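Local coordinates for hyaluronoglucosaminidase (Apis mellifera, PDB 1FCQ), which hydrolyses hyaluronan as a glycosidase family 56 hyaluronidase of bee venom, where it is also a major allergen, at residues V13-P18 with I38-M43; L27-V32 with Q315-L320. All coordinates share one frame; numbering follows the deposited sequence.

Contact 1: residues V13-P18 with I38-M43; sequences VYWNVP and ILQNWM
Tyr-14 and Leu-39 form a single parallel beta bridge, where the loop 38-43 runs briefly alongside the strand in 13-18. Leu-39 supplies both of its hydrogen bonds: its N donates to Val-13 O at 2.7 Å, and its O accepts from Trp-15 N at 2.9 Å. In each the donor lies almost in line with the C=O. One step further on, where the backbones no longer bond directly, a water takes over, donating to Trp-15 O and accepting from Asn-41 N.

Apolar packing follows the alternation of the strand. Leu-39 lies beside Tyr-14, pointing the same way, and sets CD1 over one face of the ring, 4.0 Å from its centroid, in a CH-pi contact. Trp-15 leaves the strand on the opposite face. The branched Ile-38 suits this place because its two arms serve different neighbours: CG1, anti to the carbonyl carbon (chi1 -64°), reaches Val-13 CG1 at 4.2 Å, while CG2, anti to the backbone N, turns to Trp-15 CB at 3.9 Å.

Strand 12-16 is one of the two edge strands of its parallel sheet and bonds to strand 297-301. Asn-41 carries the connection onward: its OD1 accepts from Glu-50 N, just before strand 51-55, and its ND2 bonds to Ile-51 O at the strand's start. Helix 310-328 packs outside, with Val-328 against Val-13 and Ile-38.

Contact 2: residues L27-V32 with Q315-L320; sequences LRFEEV and QFREYL
A salt-bridge network of Arg-28, Glu-30, Glu-31 and Arg-317 ties the turn leading into helix 31-34 to helix 310-328 of the barrel fold. Arg-317 suits the centre of it: its extended chain, with CG anti to the backbone N (chi1 -168°), crosses from the helix to the turn and serves both an aromatic ring and two acids. Its CZ lies over one face of Phe-29, 4.8 Å from the ring centroid and 12° off the normal, a cation-pi contact.

Glu-31 folds back toward the guanidinium, its CG between backbone N and carbonyl carbon (chi1 63°). Its OE1 takes a weak, bent bond from Arg-317 NE at 2.7 Å and a hydrogen bond from Asn-321 ND2; OE2 also faces NH2, but too closely for the detail to be trusted. Glu-30 OE1 adds a long, weak bridge to Arg-317 NH2 at 3.5 Å, while its OE2 pairs weakly with Arg-28 NE. A water accepts from Arg-317 NH1 and Arg-28 N and donates to Glu-30 OE1, reconciling two donors that cannot bond each other.

Beneath the charges, Leu-320 CD2 meets the edge of the Phe-29 ring at CD2, 3.8 Å away, and Val-32 CG2 at 3.9 Å. Phe-316 reaches Phe-29 with CD2 at 3.7 Å from CE2, the rings nearly parallel but slid apart.

Inward, Val-32 and Leu-320 both rest on Trp-15, so the contact packs against strand 12-16. Separately, Phe-316 meets the ring of Tyr-268, just after strand 261-267.

The two contacts adjoin, with centres about 12 Å apart, on the same side of the chain's centre. Their segments alternate along the chain: 13-18, 27-32, 38-43 and finally 315-320. Contact 1 adds a loop to the edge of strand 12-16, and contact 2 lays the intervening turn and short helix against helix 310-328. They touch directly: Gln-40 NE2 probably bonds to Phe-29 O and Ile-38 N to Val-32 O. Together they pack residues near the start of the modelled chain against its last helix, 310-328, to which the disulfide between Cys-22 and Cys-313 also joins this region covalently.

Contact 1: residues V13-P18 with I38-M43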
loop_
_atom_site.group_PDB
_atom_site.type_symbol
_atom_site.label_atom_id
_atom_site.label_comp_id
_atom_site.label_asym_id
_atom_site.label_seq_id
_atom_site.Cartn_x
_atom_site.Cartn_y
_atom_site.Cartn_z
ATOM N N VAL A 13 -5.794 14.308 6.393
ATOM C CA VAL A 13 -4.508 14.097 5.714
ATOM C C VAL A 13 -3.514 13.609 6.765
ATOM O O VAL A 13 -3.355 14.214 7.816
ATOM C CB VAL A 13 -3.970 15.343 5.004
ATOM C CG1 VAL A 13 -2.678 15.043 4.255
ATOM C CG2 VAL A 13 -5.024 15.867 4.030
ATOM N N TYR A 14 -2.883 12.468 6.486
ATOM C CA TYR A 14 -1.954 11.876 7.451
ATOM C C TYR A 14 -0.483 11.967 7.093
ATOM O O TYR A 14 -0.096 11.751 5.946
ATOM C CB TYR A 14 -2.275 10.370 7.587
ATOM C CG TYR A 14 -3.614 10.110 8.233
ATOM C CD1 TYR A 14 -4.771 10.014 7.479
ATOM C CD2 TYR A 14 -3.688 9.976 9.623
ATOM C CE1 TYR A 14 -5.989 9.778 8.115
ATOM C CE2 TYR A 14 -4.896 9.739 10.246
ATOM C CZ TYR A 14 -6.031 9.635 9.475
ATOM O OH TYR A 14 -7.251 9.409 10.089
ATOM N N TRP A 15 0.333 12.258 8.124
ATOM C CA TRP A 15 1.778 12.316 7.880
ATOM C C TRP A 15 2.380 10.922 8.042
ATOM O O TRP A 15 2.380 10.397 9.156
ATOM C CB TRP A 15 2.419 13.252 8.904
ATOM C CG TRP A 15 3.842 13.657 8.639
ATOM C CD1 TRP A 15 4.936 13.359 9.395
ATOM C CD2 TRP A 15 4.322 14.471 7.556
ATOM N NE1 TRP A 15 6.069 13.921 8.858
ATOM C CE2 TRP A 15 5.707 14.618 7.726
ATOM C CE3 TRP A 15 3.704 15.094 6.475
ATOM C CZ2 TRP A 15 6.493 15.363 6.847
ATOM C CZ3 TRP A 15 4.478 15.840 5.597
ATOM C CH2 TRP A 15 5.853 15.958 5.799
ATOM N N ASN A 16 2.904 10.356 6.957
ATOM C CA ASN A 16 3.540 9.034 7.044
ATOM C C ASN A 16 4.948 9.089 6.439
ATOM O O ASN A 16 5.469 8.196 5.788
ATOM C CB ASN A 16 2.677 7.954 6.396
ATOM C CG ASN A 16 3.092 6.528 6.689
ATOM O OD1 ASN A 16 2.969 5.645 5.817
ATOM N ND2 ASN A 16 3.571 6.226 7.907
ATOM N N VAL A 17 5.567 10.258 6.642
ATOM C CA VAL A 17 6.951 10.491 6.176
ATOM C C VAL A 17 7.816 10.245 7.400
ATOM O O VAL A 17 7.467 10.745 8.481
ATOM C CB VAL A 17 7.097 11.935 5.677
ATOM C CG1 VAL A 17 8.546 12.215 5.277
ATOM C CG2 VAL A 17 6.211 12.245 4.484
ATOM N N PRO A 18 8.947 9.570 7.302
ATOM C CA PRO A 18 9.755 9.210 8.450
ATOM C C PRO A 18 10.692 10.307 8.924
ATOM O O PRO A 18 11.883 10.070 9.103
ATOM C CB PRO A 18 10.514 7.975 7.986
ATOM C CG PRO A 18 10.676 8.195 6.527
ATOM C CD PRO A 18 9.413 8.889 6.068
ATOM N N ILE A 38 -2.029 18.937 8.904
ATOM C CA ILE A 38 -1.896 17.496 8.640
ATOM C C ILE A 38 -1.884 16.763 9.972
ATOM O O ILE A 38 -1.320 17.245 10.963
ATOM C CB ILE A 38 -0.585 17.243 7.876
ATOM C CG1 ILE A 38 -0.653 17.925 6.504
ATOM C CG2 ILE A 38 -0.314 15.749 7.735
ATOM C CD1 ILE A 38 0.723 18.147 5.875
ATOM N N LEU A 39 -2.576 15.614 10.008
ATOM C CA LEU A 39 -2.590 14.804 11.226
ATOM C C LEU A 39 -1.213 14.180 11.412
ATOM O O LEU A 39 -0.636 13.577 10.486
ATOM C CB LEU A 39 -3.660 13.712 11.143
ATOM C CG LEU A 39 -5.094 14.243 10.985
ATOM C CD1 LEU A 39 -6.062 13.063 10.929
ATOM C CD2 LEU A 39 -5.477 15.193 12.102
ATOM N N GLN A 40 -0.663 14.345 12.604
ATOM C CA GLN A 40 0.691 13.956 12.932
ATOM C C GLN A 40 0.741 13.209 14.263
ATOM O O GLN A 40 0.165 13.634 15.272
ATOM C CB GLN A 40 1.554 15.226 13.026
ATOM C CG GLN A 40 3.041 15.034 13.234
ATOM C CD GLN A 40 3.794 16.347 13.073
ATOM O OE1 GLN A 40 3.252 17.435 13.323
ATOM N NE2 GLN A 40 5.040 16.234 12.634
ATOM N N ASN A 41 1.424 12.065 14.204
ATOM C CA ASN A 41 1.630 11.273 15.413
ATOM C C ASN A 41 2.306 12.110 16.499
ATOM O O ASN A 41 3.107 12.986 16.180
ATOM C CB ASN A 41 2.504 10.056 15.160
ATOM C CG ASN A 41 1.798 8.958 14.384
ATOM O OD1 ASN A 41 0.611 8.718 14.569
ATOM N ND2 ASN A 41 2.561 8.287 13.552
ATOM N N TRP A 42 1.915 11.837 17.737
ATOM C CA TRP A 42 2.503 12.563 18.874
ATOM C C TRP A 42 4.021 12.474 18.816
ATOM O O TRP A 42 4.648 11.451 18.519
ATOM C CB TRP A 42 1.929 11.967 20.157
ATOM C CG TRP A 42 2.437 12.591 21.427
ATOM C CD1 TRP A 42 2.078 13.796 21.938
ATOM C CD2 TRP A 42 3.409 12.043 22.317
ATOM N NE1 TRP A 42 2.779 14.042 23.105
ATOM C CE2 TRP A 42 3.584 12.969 23.365
ATOM C CE3 TRP A 42 4.139 10.845 22.340
ATOM C CZ2 TRP A 42 4.480 12.739 24.414
ATOM C CZ3 TRP A 42 5.026 10.623 23.376
ATOM C CH2 TRP A 42 5.168 11.565 24.408
ATOM N N MET A 43 4.672 13.615 19.059
ATOM C CA MET A 43 6.111 13.805 19.017
ATOM C C MET A 43 6.753 13.507 17.674
ATOM O O MET A 43 7.948 13.217 17.520
ATOM C CB MET A 43 6.797 12.986 20.126
ATOM C CG MET A 43 6.514 13.572 21.514
ATOM S SD MET A 43 7.240 15.207 21.711
ATOM C CE MET A 43 8.973 14.870 21.773
HETATM O O HOH W 1 2.605 11.250 11.783
#

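Contact 2: residues L27-V32 with Q315-L320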
loop_
_atom_site.group_PDB
_atom_site.type_symbol
_atom_site.label_atom_id
_atom_site.label_comp_id
_atom_site.label_asym_id
_atom_site.label_seq_id
_atom_site.Cartn_x
_atom_site.Cartn_y
_atom_site.Cartn_z
ATOM N N LEU A 27 15.422 18.781 14.057
ATOM C CA LEU A 27 14.329 19.103 13.138
ATOM C C LEU A 27 13.136 18.204 13.466
ATOM O O LEU A 27 13.147 17.038 13.078
ATOM C CB LEU A 27 14.777 18.944 11.692
ATOM C CG LEU A 27 16.081 19.665 11.324
ATOM C CD1 LEU A 27 16.654 19.049 10.059
ATOM C CD2 LEU A 27 15.878 21.162 11.221
ATOM N N ARG A 28 12.183 18.782 14.177
ATOM C CA ARG A 28 11.035 18.016 14.648
ATOM C C ARG A 28 9.810 18.101 13.769
ATOM O O ARG A 28 8.789 17.482 14.077
ATOM C CB ARG A 28 10.665 18.483 16.068
ATOM C CG ARG A 28 11.717 18.140 17.109
ATOM C CD ARG A 28 11.164 18.152 18.519
ATOM N NE ARG A 28 10.834 19.466 19.046
ATOM C CZ ARG A 28 10.169 19.670 20.181
ATOM N NH1 ARG A 28 9.745 18.647 20.913
ATOM N NH2 ARG A 28 9.919 20.905 20.596
ATOM N N PHE A 29 9.831 18.895 12.708
ATOM C CA PHE A 29 8.723 19.023 11.778
ATOM C C PHE A 29 7.395 19.343 12.426
ATOM O O PHE A 29 6.334 18.899 11.965
ATOM C CB PHE A 29 8.647 17.721 10.934
ATOM C CG PHE A 29 9.759 17.712 9.906
ATOM C CD1 PHE A 29 11.037 17.316 10.254
ATOM C CD2 PHE A 29 9.506 18.122 8.602
ATOM C CE1 PHE A 29 12.065 17.321 9.325
ATOM C CE2 PHE A 29 10.535 18.122 7.673
ATOM C CZ PHE A 29 11.804 17.709 8.021
ATOM N N GLU A 30 7.367 20.267 13.395
ATOM C CA GLU A 30 6.122 20.675 14.025
ATOM C C GLU A 30 5.169 21.371 13.065
ATOM O O GLU A 30 3.959 21.320 13.240
ATOM C CB GLU A 30 6.376 21.589 15.230
ATOM C CG GLU A 30 7.386 21.024 16.209
ATOM C CD GLU A 30 8.795 21.548 16.039
ATOM O OE1 GLU A 30 9.211 21.874 14.904
ATOM O OE2 GLU A 30 9.479 21.632 17.090
ATOM N N GLU A 31 5.660 22.003 12.001
ATOM C CA GLU A 31 4.825 22.690 11.044
ATOM C C GLU A 31 3.875 21.757 10.307
ATOM O O GLU A 31 2.845 22.246 9.857
ATOM C CB GLU A 31 5.622 23.518 10.035
ATOM C CG GLU A 31 6.535 22.702 9.150
ATOM C CD GLU A 31 7.921 22.520 9.718
ATOM O OE1 GLU A 31 8.874 22.557 8.903
ATOM O OE2 GLU A 31 8.119 22.353 10.938
ATOM N N VAL A 32 4.184 20.455 10.239
ATOM C CA VAL A 32 3.231 19.544 9.591
ATOM C C VAL A 32 1.818 19.720 10.116
ATOM O O VAL A 32 0.883 19.872 9.344
ATOM C CB VAL A 32 3.712 18.095 9.846
ATOM C CG1 VAL A 32 2.689 17.056 9.443
ATOM C CG2 VAL A 32 4.994 17.873 9.048
ATOM N N GLN A 315 16.683 19.768 3.153
ATOM C CA GLN A 315 16.134 19.930 1.807
ATOM C C GLN A 315 14.654 19.526 1.777
ATOM O O GLN A 315 13.828 20.194 1.141
ATOM C CB GLN A 315 16.931 19.150 0.768
ATOM C CG GLN A 315 16.535 19.419 -0.673
ATOM C CD GLN A 315 15.277 18.731 -1.154
ATOM O OE1 GLN A 315 14.989 17.619 -0.712
ATOM N NE2 GLN A 315 14.507 19.343 -2.042
ATOM N N PHE A 316 14.324 18.442 2.481
ATOM C CA PHE A 316 12.920 18.023 2.515
ATOM C C PHE A 316 12.063 19.048 3.239
ATOM O O PHE A 316 10.962 19.388 2.784
ATOM C CB PHE A 316 12.763 16.614 3.136
ATOM C CG PHE A 316 11.278 16.311 3.226
ATOM C CD1 PHE A 316 10.537 16.174 2.064
ATOM C CD2 PHE A 316 10.655 16.226 4.453
ATOM C CE1 PHE A 316 9.173 15.911 2.134
ATOM C CE2 PHE A 316 9.292 15.969 4.529
ATOM C CZ PHE A 316 8.556 15.819 3.368
ATOM N N ARG A 317 12.577 19.606 4.336
ATOM C CA ARG A 317 11.869 20.634 5.083
ATOM C C ARG A 317 11.653 21.863 4.204
ATOM O O ARG A 317 10.594 22.458 4.184
ATOM C CB ARG A 317 12.622 20.995 6.366
ATOM C CG ARG A 317 11.775 21.837 7.315
ATOM C CD ARG A 317 12.397 21.954 8.698
ATOM N NE ARG A 317 11.471 22.435 9.709
ATOM C CZ ARG A 317 11.310 22.066 10.969
ATOM N NH1 ARG A 317 11.992 21.098 11.566
ATOM N NH2 ARG A 317 10.403 22.659 11.743
ATOM N N GLU A 318 12.652 22.223 3.387
ATOM C CA GLU A 318 12.492 23.341 2.460
ATOM C C GLU A 318 11.371 23.051 1.470
ATOM O O GLU A 318 10.499 23.884 1.211
ATOM C CB GLU A 318 13.807 23.513 1.722
ATOM C CG GLU A 318 14.052 24.753 0.912
ATOM C CD GLU A 318 15.532 24.831 0.502
ATOM O OE1 GLU A 318 15.783 24.474 -0.662
ATOM O OE2 GLU A 318 16.374 25.220 1.334
ATOM N N TYR A 319 11.342 21.822 0.933
ATOM C CA TYR A 319 10.284 21.455 -0.018
ATOM C C TYR A 319 8.921 21.506 0.645
ATOM O O TYR A 319 7.906 21.962 0.091
ATOM C CB TYR A 319 10.540 20.061 -0.598
ATOM C CG TYR A 319 9.449 19.584 -1.532
ATOM C CD1 TYR A 319 9.242 20.141 -2.781
ATOM C CD2 TYR A 319 8.623 18.524 -1.151
ATOM C CE1 TYR A 319 8.244 19.686 -3.628
ATOM C CE2 TYR A 319 7.635 18.066 -1.986
ATOM C CZ TYR A 319 7.431 18.645 -3.213
ATOM O OH TYR A 319 6.455 18.168 -4.050
ATOM N N LEU A 320 8.827 20.987 1.875
ATOM C CA LEU A 320 7.598 21.036 2.647
ATOM C C LEU A 320 7.084 22.468 2.836
ATOM O O LEU A 320 5.903 22.734 2.676
ATOM C CB LEU A 320 7.780 20.381 4.024
ATOM C CG LEU A 320 6.637 20.512 5.027
ATOM C CD1 LEU A 320 5.374 19.830 4.479
ATOM C CD2 LEU A 320 6.979 19.925 6.388
HETATM O O HOH W 2 11.992 21.667 14.600
#